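Local coordinates for protein acetylene hydratase Ahy (Pelobacter acetylenicus, PDB 2E7Z) that catalyses the non-redox hydration of acetylene to acetaldehyde, using a tungsten-bis(molybdopterin guanine dinucleotide) cofactor and a [4Fe-4S] cluster, at residues D81-L84 with D85-E89; K93-K97 with Y98-S102; D330-I334 with S335-M339; S478-V481 with V482-G486. All coordinates share one frame; numbering follows the deposited sequence. Where two conformers were deposited one is given.

Overall arrangement
Four local contacts, each within a continuous run of chain, follow one another in series. Contacts 1 and 2 share helix 80-98: the first lies in its opening turns, the second at its end where the chain heads for strand 103-107, and their centres are about 17 Å apart. Contact 3, at the start of the short helix 334-337, lies about 28 Å from both, measured between centres. Contact 4 occupies the loop between strand 474-476 and helix 491-501, its centre about 37 Å from that of contact 2. Short-range side-chain and main-chain bonds thus fix local turns in a helix body, a helix end, a helix start and an irregular loop of this cofactor-binding monomer.

Contact 1. Residues D81-L84 with D85-E89; sequences DQAL and DEIAE
Gln-82 and Glu-86, one helical turn apart, meet because their side chains leave the backbone in different directions: CG of Gln-82 stands anti to the backbone N (chi1 -173°) and the chain then bends at chi2, whereas CG of Glu-86 is anti to its carbonyl carbon and the chain runs on extended. Amide NE2 of Gln-82 thereby reaches Glu-86 OE2 at 2.8 Å. The bond is almost straight, with an N-H...O angle of 176°; OE2 is approached on its anti side and lies in the plane of the amide, while the two flat groups are turned 80° against each other. The other amide atom is engaged too: one water donates to Gln-82 OE1, at 2.7 Å, and also to Asp-85 OD2. Glu-86 OE1 turns to Lys-64 and Tyr-452. An alanine here would probably leave Gln-82 NE2 without its acceptor, the amide held more loosely through the water at OE1, and Lys-64 and Tyr-452 without this carboxylate. Asp-81 and Asp-85 bring like charges close, with OD2 of Asp-81 4.1 Å from OD2 of Asp-85, but both carboxylates form salt bridges with Arg-501, which probably eases the repulsion. Beneath the side chains the backbone repeats its i to i+4 pattern, as in Ile-87 N to Ala-83 O, 2.9 Å. Ala-83 and Ile-87 rest on strand 452-455, while Leu-84 and Ala-88 meet helix 491-501. Polar groups on one flank and small or branched apolar ones on others are the mark of an amphipathic alpha-helix packed against the sheet of an alpha/beta domain.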
loop_
_atom_site.group_PDB
_atom_site.type_symbol
_atom_site.label_atom_id
_atom_site.label_comp_id
_atom_site.label_asym_id
_atom_site.label_seq_id
_atom_site.Cartn_x
_atom_site.Cartn_y
_atom_site.Cartn_z
ATOM N N ASP A 81 25.759 0.255 19.085
ATOM C CA ASP A 81 26.842 1.185 18.836
ATOM C C ASP A 81 27.810 0.649 17.768
ATOM O O ASP A 81 28.195 1.372 16.836
ATOM C CB ASP A 81 27.590 1.458 20.163
ATOM C CG ASP A 81 28.646 2.549 20.048
ATOM O OD1 ASP A 81 28.295 3.658 19.597
ATOM O OD2 ASP A 81 29.824 2.308 20.437
ATOM N N GLN A 82 28.199 -0.625 17.906
ATOM C CA GLN A 82 29.118 -1.219 16.952
ATOM C C GLN A 82 28.456 -1.423 15.585
ATOM O O GLN A 82 29.068 -1.164 14.542
ATOM C CB GLN A 82 29.685 -2.531 17.472
ATOM C CG GLN A 82 30.778 -3.095 16.575
ATOM C CD GLN A 82 32.051 -2.231 16.541
ATOM O OE1 GLN A 82 32.338 -1.459 17.467
ATOM N NE2 GLN A 82 32.829 -2.381 15.475
ATOM N N ALA A 83 27.196 -1.868 15.595
ATOM C CA ALA A 83 26.467 -2.036 14.337
ATOM C C ALA A 83 26.394 -0.721 13.582
ATOM O O ALA A 83 26.690 -0.681 12.410
ATOM C CB ALA A 83 25.057 -2.575 14.598
ATOM N N LEU A 84 26.046 0.350 14.281
ATOM C CA LEU A 84 25.919 1.651 13.645
ATOM C C LEU A 84 27.280 2.161 13.155
ATOM O O LEU A 84 27.371 2.758 12.082
ATOM C CB LEU A 84 25.278 2.632 14.624
ATOM C CG LEU A 84 23.812 2.364 14.978
ATOM C CD1 LEU A 84 23.510 2.847 16.408
ATOM C CD2 LEU A 84 22.916 3.019 13.974
ATOM N N ASP A 85 28.336 1.937 13.946
ATOM C CA ASP A 85 29.666 2.349 13.512
ATOM C C ASP A 85 30.036 1.655 12.199
ATOM O O ASP A 85 30.514 2.298 11.259
ATOM C CB ASP A 85 30.716 1.976 14.553
ATOM C CG ASP A 85 30.740 2.926 15.751
ATOM O OD1 ASP A 85 30.012 3.957 15.754
ATOM O OD2 ASP A 85 31.513 2.622 16.687
ATOM N N GLU A 86 29.786 0.347 12.136
ATOM C CA GLU A 86 30.161 -0.423 10.950
ATOM C C GLU A 86 29.297 -0.085 9.745
ATOM O O GLU A 86 29.794 0.012 8.632
ATOM C CB GLU A 86 30.118 -1.924 11.241
ATOM C CG GLU A 86 31.207 -2.318 12.246
ATOM C CD GLU A 86 31.256 -3.809 12.564
ATOM O OE1 GLU A 86 30.560 -4.602 11.893
ATOM O OE2 GLU A 86 31.991 -4.204 13.508
ATOM N N ILE A 87 28.002 0.086 9.986
ATOM C CA ILE A 87 27.085 0.469 8.914
ATOM C C ILE A 87 27.522 1.810 8.316
ATOM O O ILE A 87 27.632 1.959 7.084
ATOM C CB ILE A 87 25.638 0.474 9.424
ATOM C CG1 ILE A 87 25.163 -0.964 9.653
ATOM C CG2 ILE A 87 24.712 1.159 8.432
ATOM C CD1 ILE A 87 23.905 -1.061 10.532
ATOM N N ALA A 88 27.830 2.794 9.180
ATOM C CA ALA A 88 28.243 4.114 8.707
ATOM C C ALA A 88 29.568 4.044 7.939
ATOM O O ALA A 88 29.722 4.647 6.868
ATOM C CB ALA A 88 28.353 5.093 9.876
ATOM N N GLU A 89 30.521 3.283 8.484
ATOM C CA GLU A 89 31.804 3.145 7.815
ATOM C C GLU A 89 31.641 2.553 6.407
ATOM O O GLU A 89 32.223 3.051 5.445
ATOM C CB GLU A 89 32.741 2.259 8.636
ATOM C CG GLU A 89 34.091 2.003 7.962
ATOM C CD GLU A 89 34.909 0.931 8.674
ATOM O OE1 GLU A 89 34.355 0.194 9.537
ATOM O OE2 GLU A 89 36.115 0.820 8.360
HETATM O O HOH W 1 33.509 0.856 16.608
#

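Contact 2. Residues K93-K97 with Y98-S102; sequences KIIAK and YGPES
Lys-97 lays its aliphatic chain along the ring of its neighbour Tyr-98, both side chains pointing the same way. CG sits over the centre of one ring face, 3.8 Å from the centroid of the Tyr-98 ring, a CH-pi contact. CE of Lys-97 comes within 3.4 Å of Tyr-98 OH. The fully extended lysine, with CG anti to the backbone N (chi1 -178°), keeps the methylenes alongside the ring. On the ring's edge lies the carbonyl O of Ile-94, which accepts a hydrogen bond from Tyr-98 N at 2.8 Å and so ties the tyrosine to the last turn. One residue on, Gly-99 N bonds to Ile-95 O, also at 2.8 Å but with a more bent N-H...O angle of 136°. Its positive phi ends the helix, and a side chain there would jam against the preceding carbonyl. Pro-100 packs on Ile-95, CD to CG2 4.0 Å. Two donors of Ser-102 grip Gly-99 O: N at 3.0 Å and, in one of two conformers, OG at 2.7 Å. Backbone bonds of Ser-102 with Lys-407 and Ala-408 lead into the sheet. This is a glycine-terminated helix C-terminus, the turn from helix to strand in an alpha/beta domain.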
loop_
_atom_site.group_PDB
_atom_site.type_symbol
_atom_site.label_atom_id
_atom_site.label_comp_id
_atom_site.label_asym_id
_atom_site.label_seq_id
_atom_site.Cartn_x
_atom_site.Cartn_y
_atom_site.Cartn_z
ATOM N N LYS A 93 32.045 4.378 2.482
ATOM C CA LYS A 93 32.860 3.816 1.398
ATOM C C LYS A 93 32.046 3.614 0.125
ATOM O O LYS A 93 32.515 3.921 -0.985
ATOM C CB LYS A 93 33.514 2.489 1.824
ATOM C CG LYS A 93 34.613 2.664 2.867
ATOM C CD LYS A 93 35.071 1.306 3.421
ATOM C CE LYS A 93 35.929 0.525 2.418
ATOM N NZ LYS A 93 37.142 1.305 1.976
ATOM N N ILE A 94 30.824 3.106 0.291
ATOM C CA ILE A 94 29.947 2.876 -0.841
ATOM C C ILE A 94 29.598 4.207 -1.540
ATOM O O ILE A 94 29.673 4.337 -2.782
ATOM C CB ILE A 94 28.695 2.090 -0.400
ATOM C CG1 ILE A 94 29.108 0.656 -0.045
ATOM C CG2 ILE A 94 27.636 2.109 -1.512
ATOM C CD1 ILE A 94 28.025 -0.092 0.727
ATOM N N ILE A 95 29.235 5.208 -0.742
ATOM C CA ILE A 95 28.871 6.525 -1.285
ATOM C C ILE A 95 30.072 7.221 -1.928
ATOM O O ILE A 95 29.931 7.880 -2.937
ATOM C CB ILE A 95 28.203 7.440 -0.214
ATOM C CG1 ILE A 95 26.814 6.889 0.135
ATOM C CG2 ILE A 95 28.141 8.926 -0.681
ATOM C CD1 ILE A 95 26.160 7.652 1.295
ATOM N N ALA A 96 31.256 7.051 -1.358
ATOM C CA ALA A 96 32.446 7.665 -1.968
ATOM C C ALA A 96 32.711 7.075 -3.351
ATOM O O ALA A 96 33.194 7.760 -4.238
ATOM C CB ALA A 96 33.641 7.464 -1.076
ATOM N N LYS A 97 32.421 5.785 -3.522
ATOM C CA LYS A 97 32.719 5.081 -4.770
ATOM C C LYS A 97 31.605 5.264 -5.790
ATOM O O LYS A 97 31.863 5.453 -6.975
ATOM C CB LYS A 97 32.952 3.586 -4.502
ATOM C CG LYS A 97 33.320 2.750 -5.714
ATOM C CD LYS A 97 33.771 1.364 -5.283
ATOM C CE LYS A 97 34.148 0.494 -6.473
ATOM N NZ LYS A 97 34.643 -0.870 -6.054
ATOM N N TYR A 98 30.362 5.204 -5.322
ATOM C CA TYR A 98 29.234 5.103 -6.221
ATOM C C TYR A 98 28.242 6.273 -6.126
ATOM O O TYR A 98 27.224 6.294 -6.839
ATOM C CB TYR A 98 28.508 3.800 -5.922
ATOM C CG TYR A 98 29.274 2.542 -6.222
ATOM C CD1 TYR A 98 29.488 2.135 -7.547
ATOM C CD2 TYR A 98 29.699 1.709 -5.190
ATOM C CE1 TYR A 98 30.138 0.939 -7.842
ATOM C CE2 TYR A 98 30.344 0.526 -5.474
ATOM C CZ TYR A 98 30.553 0.140 -6.802
ATOM O OH TYR A 98 31.162 -1.064 -7.112
ATOM N N GLY A 99 28.519 7.236 -5.244
ATOM C CA GLY A 99 27.600 8.368 -5.098
ATOM C C GLY A 99 26.502 8.064 -4.081
ATOM O O GLY A 99 26.193 6.910 -3.796
ATOM N N PRO A 100 25.886 9.108 -3.515
ATOM C CA PRO A 100 24.823 8.831 -2.529
ATOM C C PRO A 100 23.596 8.152 -3.150
ATOM O O PRO A 100 22.879 7.448 -2.458
ATOM C CB PRO A 100 24.468 10.239 -2.004
ATOM C CG PRO A 100 24.899 11.193 -3.114
ATOM C CD PRO A 100 26.118 10.561 -3.745
ATOM N N GLU A 101 23.384 8.363 -4.446
ATOM C CA GLU A 101 22.298 7.707 -5.165
ATOM C C GLU A 101 22.439 6.183 -5.178
ATOM O O GLU A 101 21.492 5.498 -5.530
ATOM C CB GLU A 101 22.169 8.280 -6.590
ATOM C CG GLU A 101 23.372 8.040 -7.489
ATOM C CD GLU A 101 24.413 9.144 -7.418
ATOM O OE1 GLU A 101 24.411 9.932 -6.449
ATOM O OE2 GLU A 101 25.254 9.212 -8.333
ATOM N N SER A 102 23.601 5.678 -4.772
ATOM C CA SER A 102 23.780 4.228 -4.655
ATOM C C SER A 102 23.176 3.609 -3.400
ATOM O O SER A 102 23.240 2.385 -3.239
ATOM C CB SER A 102 25.250 3.858 -4.752
ATOM O OG SER A 102 25.965 4.200 -3.574
#

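Contact 3. Residues D330-I334 with S335-M339; sequences DLVPI and SKIQM
Ile-334 O accepts a hydrogen bond from Gln-338 N at 2.9 Å. One residue earlier Pro-333 O serves two amides: Ile-337 N, 3.2 Å away, makes a well-directed bond (N-H...O 164°), whereas Lys-336 N, at 3.0 Å, gives only a weak one because its angle is bent. Glu-470 reinforces this end of the chain, one carboxylate oxygen bonding to Ile-334 N and the other to Ser-335 OG; that hydroxyl also meets His-382 N. Pro-333 stands at the N-cap of the short helix 334-337: its carbonyl O takes the first helical bond, the one from Ile-337 N, while the first-turn amide of Ile-334, which has no acceptor within the helix, is met by OE1 of Glu-470. The proline ring and the Lys-336 chain run side by side, with Pro-333 CB 3.7 Å from Lys-336 CG. With CG anti to its carbonyl carbon (chi1 -67°), Gln-338 passes close by the bonded carbonyl, its CG 3.2 Å from Ile-334 O, while OE1 turns away to His-340. Its NE2 also touches the Ile-334 CG2 methyl. Val-332 CG1 meets Ile-337 CG1 at 4.0 Å, the two side chains crossing at about a right angle, and Tyr-519 of helix 513-520 adjoins both.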
loop_
_atom_site.group_PDB
_atom_site.type_symbol
_atom_site.label_atom_id
_atom_site.label_comp_id
_atom_site.label_asym_id
_atom_site.label_seq_id
_atom_site.Cartn_x
_atom_site.Cartn_y
_atom_site.Cartn_z
ATOM N N ASP A 330 -2.799 21.155 12.512
ATOM C CA ASP A 330 -2.328 21.429 13.889
ATOM C C ASP A 330 -0.833 21.123 14.053
ATOM O O ASP A 330 -0.269 21.446 15.100
ATOM C CB ASP A 330 -3.032 20.507 14.908
ATOM C CG ASP A 330 -4.501 20.833 15.141
ATOM O OD1 ASP A 330 -4.967 21.970 14.849
ATOM O OD2 ASP A 330 -5.185 19.908 15.658
ATOM N N LEU A 331 -0.203 20.484 13.062
ATOM C CA LEU A 331 1.106 19.830 13.243
ATOM C C LEU A 331 2.157 20.356 12.263
ATOM O O LEU A 331 1.806 20.895 11.199
ATOM C CB LEU A 331 0.947 18.306 13.048
ATOM C CG LEU A 331 -0.176 17.608 13.800
ATOM C CD1 LEU A 331 -0.233 16.120 13.403
ATOM C CD2 LEU A 331 0.038 17.788 15.315
ATOM N N VAL A 332 3.433 20.196 12.603
ATOM C CA VAL A 332 4.490 20.478 11.631
ATOM C C VAL A 332 4.414 19.425 10.537
ATOM O O VAL A 332 4.478 18.243 10.824
ATOM C CB VAL A 332 5.885 20.457 12.273
ATOM C CG1 VAL A 332 6.954 20.706 11.224
ATOM C CG2 VAL A 332 5.961 21.506 13.386
ATOM N N PRO A 333 4.223 19.829 9.272
ATOM C CA PRO A 333 4.076 18.798 8.213
ATOM C C PRO A 333 5.270 17.841 8.119
ATOM O O PRO A 333 6.440 18.257 8.142
ATOM C CB PRO A 333 3.896 19.625 6.917
ATOM C CG PRO A 333 3.316 20.901 7.425
ATOM C CD PRO A 333 4.065 21.183 8.727
ATOM N N ILE A 334 4.953 16.563 7.969
ATOM C CA ILE A 334 5.991 15.567 7.690
ATOM C C ILE A 334 6.762 15.998 6.429
ATOM O O ILE A 334 7.984 15.860 6.354
ATOM C CB ILE A 334 5.345 14.204 7.501
ATOM C CG1 ILE A 334 4.867 13.664 8.867
ATOM C CG2 ILE A 334 6.281 13.216 6.805
ATOM C CD1 ILE A 334 4.010 12.391 8.787
ATOM N N SER A 335 6.039 16.537 5.438
ATOM C CA SER A 335 6.670 16.959 4.207
ATOM C C SER A 335 7.767 17.972 4.446
ATOM O O SER A 335 8.774 17.939 3.745
ATOM C CB SER A 335 5.646 17.623 3.269
ATOM O OG SER A 335 4.616 16.698 2.925
ATOM N N LYS A 336 7.570 18.863 5.416
ATOM C CA LYS A 336 8.561 19.906 5.693
ATOM C C LYS A 336 9.772 19.311 6.416
ATOM O O LYS A 336 10.912 19.651 6.127
ATOM C CB LYS A 336 7.917 21.017 6.507
ATOM C CG LYS A 336 6.737 21.669 5.790
ATOM C CD LYS A 336 6.426 23.035 6.366
ATOM C CE LYS A 336 5.894 23.964 5.285
ATOM N NZ LYS A 336 6.847 24.081 4.155
ATOM N N ILE A 337 9.508 18.374 7.343
ATOM C CA ILE A 337 10.585 17.670 8.066
ATOM C C ILE A 337 11.457 16.890 7.068
ATOM O O ILE A 337 12.670 16.809 7.227
ATOM C CB ILE A 337 10.010 16.774 9.217
ATOM C CG1 ILE A 337 9.381 17.705 10.252
ATOM C CG2 ILE A 337 11.114 15.911 9.849
ATOM C CD1 ILE A 337 8.529 17.005 11.300
ATOM N N GLN A 338 10.840 16.361 6.021
ATOM C CA GLN A 338 11.567 15.568 5.017
ATOM C C GLN A 338 12.597 16.364 4.187
ATOM O O GLN A 338 13.484 15.762 3.605
ATOM C CB GLN A 338 10.594 14.860 4.081
ATOM C CG GLN A 338 9.779 13.800 4.785
ATOM C CD GLN A 338 8.773 13.110 3.893
ATOM O OE1 GLN A 338 8.197 13.764 3.003
ATOM N NE2 GLN A 338 8.508 11.800 4.129
ATOM N N MET A 339 12.459 17.699 4.098
ATOM C CA MET A 339 13.478 18.557 3.443
ATOM C C MET A 339 13.764 18.094 2.037
ATOM O O MET A 339 14.927 18.031 1.623
ATOM C CB MET A 339 14.766 18.560 4.265
ATOM C CG MET A 339 14.635 19.369 5.511
ATOM S SD MET A 339 16.171 19.433 6.486
ATOM C CE MET A 339 17.377 20.042 5.287
#

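Contact 4. Residues S478-V481 with V482-G486; sequences SQQV and VEPAG
Between Gln-480 and Val-482 the otherwise extended backbone kinks at Val-481, where psi falls to -50°. The bend turns the carbonyl of Val-482 back toward the side chain of Gln-480, which extends straight out with CG anti to the backbone N (chi1 -173°). Its NE2 donates to Val-482 O at 3.1 Å (N-H...O 157°). That acceptor is approached from above the carbonyl plane and not on a lone pair, although it lies near the plane of the amide itself. The same NE2 gives a second bond, 2.9 Å long, to a water that in turn donates to Glu-483 OE1; the glutamate bends at chi2 to meet it. The segment is an irregular loop connecting strand 474-476 to helix 491-501, braced by this side-chain to main-chain bond, and it runs past Asp-457 and Arg-462, both of which bind the tungsten cofactor. A leucine in place of Gln-480 would probably leave Val-482 O without this side-chain donor and the bridging water without one of its anchors. Beside the polar bridge, Val-481 CG1 and Val-482 CG1 touch at 4.2 Å, their side chains slanting across one another. Val-481 packs onto Val-4 of strand 2-5, and both valines press on Val-19 of strand 14-19.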
loop_
_atom_site.group_PDB
_atom_site.type_symbol
_atom_site.label_atom_id
_atom_site.label_comp_id
_atom_site.label_asym_id
_atom_site.label_seq_id
_atom_site.Cartn_x
_atom_site.Cartn_y
_atom_site.Cartn_z
ATOM N N SER A 478 -1.772 7.223 20.174
ATOM C CA SER A 478 -1.480 5.890 20.648
ATOM C C SER A 478 -0.580 5.962 21.867
ATOM O O SER A 478 0.516 6.505 21.798
ATOM C CB SER A 478 -0.782 5.095 19.556
ATOM O OG SER A 478 -0.745 3.739 19.938
ATOM N N GLN A 479 -1.034 5.406 22.984
ATOM C CA GLN A 479 -0.207 5.365 24.181
ATOM C C GLN A 479 0.742 4.197 24.153
ATOM O O GLN A 479 0.401 3.121 23.616
ATOM C CB GLN A 479 -1.105 5.296 25.410
ATOM C CG GLN A 479 -2.041 6.493 25.554
ATOM C CD GLN A 479 -2.770 6.439 26.867
ATOM O OE1 GLN A 479 -3.627 5.585 27.081
ATOM N NE2 GLN A 479 -2.377 7.302 27.783
ATOM N N GLN A 480 1.913 4.403 24.762
ATOM C CA GLN A 480 2.872 3.331 24.980
ATOM C C GLN A 480 2.410 2.401 26.109
ATOM O O GLN A 480 2.155 2.873 27.222
ATOM C CB GLN A 480 4.204 3.929 25.353
ATOM C CG GLN A 480 5.318 2.927 25.449
ATOM C CD GLN A 480 6.672 3.555 25.656
ATOM O OE1 GLN A 480 6.806 4.785 25.710
ATOM N NE2 GLN A 480 7.691 2.724 25.740
ATOM N N VAL A 481 2.344 1.096 25.852
ATOM C CA VAL A 481 1.911 0.166 26.895
ATOM C C VAL A 481 3.074 -0.284 27.783
ATOM O O VAL A 481 2.985 -0.257 29.026
ATOM C CB VAL A 481 1.126 -1.030 26.306
ATOM C CG1 VAL A 481 0.589 -1.898 27.437
ATOM C CG2 VAL A 481 -0.027 -0.530 25.449
ATOM N N VAL A 482 4.157 -0.725 27.154
ATOM C CA VAL A 482 5.356 -1.196 27.869
ATOM C C VAL A 482 6.623 -0.659 27.217
ATOM O O VAL A 482 6.595 -0.137 26.099
ATOM C CB VAL A 482 5.440 -2.765 27.968
ATOM C CG1 VAL A 482 4.264 -3.366 28.748
ATOM C CG2 VAL A 482 5.549 -3.397 26.573
ATOM N N GLU A 483 7.739 -0.748 27.918
ATOM C CA GLU A 483 9.038 -0.455 27.340
ATOM C C GLU A 483 9.364 -1.554 26.331
ATOM O O GLU A 483 8.941 -2.701 26.503
ATOM C CB GLU A 483 10.109 -0.428 28.444
ATOM C CG GLU A 483 10.014 0.787 29.387
ATOM C CD GLU A 483 10.326 2.131 28.723
ATOM O OE1 GLU A 483 11.058 2.170 27.704
ATOM O OE2 GLU A 483 9.841 3.166 29.238
ATOM N N PRO A 484 10.130 -1.223 25.280
ATOM C CA PRO A 484 10.488 -2.277 24.330
ATOM C C PRO A 484 11.296 -3.405 24.965
ATOM O O PRO A 484 12.148 -3.178 25.829
ATOM C CB PRO A 484 11.332 -1.561 23.274
ATOM C CG PRO A 484 11.506 -0.153 23.726
ATOM C CD PRO A 484 10.644 0.109 24.906
ATOM N N ALA A 485 11.041 -4.614 24.494
ATOM C CA ALA A 485 11.777 -5.790 24.982
ATOM C C ALA A 485 13.225 -5.782 24.503
ATOM O O ALA A 485 13.556 -5.224 23.453
ATOM C CB ALA A 485 11.081 -7.064 24.559
ATOM N N GLY A 486 14.102 -6.388 25.299
ATOM C CA GLY A 486 15.496 -6.588 24.919
ATOM C C GLY A 486 16.141 -5.274 24.533
ATOM O O GLY A 486 15.971 -4.260 25.230
HETATM O O HOH W 2 10.438 3.779 25.882
#